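Local structure of AAR187Cp (Eremothecium gossypii, 3ZIL) at residues Y166-A171 against E192-A197. The protein is the fungal Wapl-family protein Wpl1, which probably regulates the establishment of sister-chromatid cohesion by cohesin, this chain being its C-terminal Wap1 domain. Numbering follows the deposited sequence.
Sequences YGAVPA and ENNIVA
Within the all-helical Wap1 domain, the first turn of helix 168-178 packs against the loop that follows helix 185-193, with Val169 set against Asn194 and Ile195. The closest pair of CA atoms is that of Val169 and Asn194, 6.3 Å apart, and no hydrogen bond crosses between the segments. One methyl carries most of the contact: Val169 CG2 lies 3.3 Å from the carbonyl O of Asn194, 3.8 Å from Asn194 CB and 4.1 Å from Ile195 CG1. The valine torsion explains the choice of branch, for chi1 of 168° sets CG1 anti to the backbone N and leaves CG2 anti to the carbonyl carbon, directed at the turn. Beside it, Ala168 CB stands 4.2 Å from Asn194 OD1, a van der Waals approach.

The buried amide of Asn194 is gripped from both sides. Its ND2 donates to the carbonyl O of Leu190, back in helix 185-193, while its OD1 accepts from the backbone N of Val165, just ahead of the opposing segment; together these two bonds tie the amide to both sides of the interface. Gly167 occupies the N-cap position, and the bond from Ala171 N to Gly167 O (3.2 Å) closes the first helical turn. Trp155 packs on Ala168 and Asn194, whereas Leu234 of helix 225-235 touches both Val169 and Ile195. The start of one helix packed on the exit of the next is consistent with the alpha-helical repeat (HEAT-like) folds to which Wapl domains are likened.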
loop_
_atom_site.group_PDB
_atom_site.type_symbol
_atom_site.label_atom_id
_atom_site.label_comp_id
_atom_site.label_asym_id
_atom_site.label_seq_id
_atom_site.Cartn_x
_atom_site.Cartn_y
_atom_site.Cartn_z
ATOM N N TYR A 166 -14.756 -3.997 -0.539
ATOM C CA TYR A 166 -14.843 -5.240 -1.258
ATOM C C TYR A 166 -14.197 -5.096 -2.656
ATOM O O TYR A 166 -14.581 -4.176 -3.421
ATOM C CB TYR A 166 -16.282 -5.612 -1.433
ATOM C CG TYR A 166 -16.426 -6.841 -2.298
ATOM C CD1 TYR A 166 -16.116 -8.111 -1.791
ATOM C CD2 TYR A 166 -16.855 -6.733 -3.634
ATOM C CE1 TYR A 166 -16.238 -9.257 -2.596
ATOM C CE2 TYR A 166 -16.970 -7.859 -4.457
ATOM C CZ TYR A 166 -16.660 -9.117 -3.932
ATOM O OH TYR A 166 -16.792 -10.237 -4.741
ATOM N N GLY A 167 -13.207 -5.938 -2.953
ATOM C CA GLY A 167 -12.613 -5.990 -4.308
ATOM C C GLY A 167 -11.403 -5.040 -4.437
ATOM O O GLY A 167 -10.708 -5.070 -5.456
ATOM N N ALA A 168 -11.113 -4.285 -3.368
ATOM C CA ALA A 168 -10.020 -3.229 -3.332
ATOM C C ALA A 168 -8.638 -3.821 -3.444
ATOM O O ALA A 168 -7.746 -3.343 -4.189
ATOM C CB ALA A 168 -10.125 -2.412 -2.034
ATOM N N VAL A 169 -8.419 -4.880 -2.680
ATOM C CA VAL A 169 -7.021 -5.409 -2.598
ATOM C C VAL A 169 -6.529 -5.998 -3.994
ATOM O O VAL A 169 -5.465 -5.626 -4.512
ATOM C CB VAL A 169 -6.912 -6.380 -1.416
ATOM C CG1 VAL A 169 -5.590 -7.187 -1.433
ATOM C CG2 VAL A 169 -7.078 -5.633 -0.084
ATOM N N PRO A 170 -7.336 -6.835 -4.642
ATOM C CA PRO A 170 -6.846 -7.267 -5.958
ATOM C C PRO A 170 -6.887 -6.142 -6.996
ATOM O O PRO A 170 -6.051 -6.160 -7.888
ATOM C CB PRO A 170 -7.855 -8.365 -6.411
ATOM C CG PRO A 170 -8.881 -8.520 -5.340
ATOM C CD PRO A 170 -8.556 -7.555 -4.197
ATOM N N ALA A 171 -7.861 -5.211 -6.938
ATOM C CA ALA A 171 -7.946 -4.197 -7.979
ATOM C C ALA A 171 -6.729 -3.249 -7.842
ATOM O O ALA A 171 -6.145 -2.813 -8.836
ATOM C CB ALA A 171 -9.256 -3.404 -7.929
ATOM N N GLU A 192 -2.637 -2.234 1.518
ATOM C CA GLU A 192 -2.218 -2.750 2.811
ATOM C C GLU A 192 -3.297 -2.534 3.871
ATOM O O GLU A 192 -3.671 -3.428 4.582
ATOM C CB GLU A 192 -0.931 -2.066 3.234
ATOM C CG GLU A 192 -0.159 -2.665 4.380
ATOM C CD GLU A 192 0.880 -1.722 4.957
ATOM O OE1 GLU A 192 1.551 -0.992 4.262
ATOM O OE2 GLU A 192 1.002 -1.734 6.142
ATOM N N ASN A 193 -3.816 -1.327 3.915
ATOM C CA ASN A 193 -4.875 -1.026 4.860
ATOM C C ASN A 193 -6.238 -1.643 4.586
ATOM O O ASN A 193 -7.101 -1.505 5.411
ATOM C CB ASN A 193 -4.975 0.478 5.167
ATOM C CG ASN A 193 -3.699 0.984 5.807
ATOM O OD1 ASN A 193 -3.121 1.981 5.402
ATOM N ND2 ASN A 193 -3.200 0.236 6.727
ATOM N N ASN A 194 -6.414 -2.365 3.471
ATOM C CA ASN A 194 -7.679 -2.989 3.208
ATOM C C ASN A 194 -7.570 -4.528 3.329
ATOM O O ASN A 194 -8.459 -5.248 2.916
ATOM C CB ASN A 194 -8.174 -2.570 1.826
ATOM C CG ASN A 194 -8.951 -1.257 1.860
ATOM O OD1 ASN A 194 -10.155 -1.299 1.985
ATOM N ND2 ASN A 194 -8.255 -0.086 1.802
ATOM N N ILE A 195 -6.449 -4.992 3.881
ATOM C CA ILE A 195 -6.248 -6.380 4.240
ATOM C C ILE A 195 -6.706 -6.487 5.723
ATOM O O ILE A 195 -6.146 -5.812 6.575
ATOM C CB ILE A 195 -4.750 -6.748 4.149
ATOM C CG1 ILE A 195 -4.278 -6.716 2.681
ATOM C CG2 ILE A 195 -4.469 -8.104 4.798
ATOM C CD1 ILE A 195 -2.771 -6.914 2.571
ATOM N N VAL A 196 -7.716 -7.322 6.029
ATOM C CA VAL A 196 -8.231 -7.432 7.440
ATOM C C VAL A 196 -7.462 -8.543 8.181
ATOM O O VAL A 196 -6.807 -9.459 7.549
ATOM C CB VAL A 196 -9.777 -7.628 7.445
ATOM C CG1 VAL A 196 -10.428 -6.613 6.496
ATOM C CG2 VAL A 196 -10.204 -9.026 6.946
ATOM N N ALA A 197 -7.581 -8.575 9.493
ATOM C CA ALA A 197 -6.789 -9.518 10.254
ATOM C C ALA A 197 -7.469 -10.900 10.344
ATOM O O ALA A 197 -6.798 -11.886 10.672
ATOM C CB ALA A 197 -6.578 -8.944 11.661
#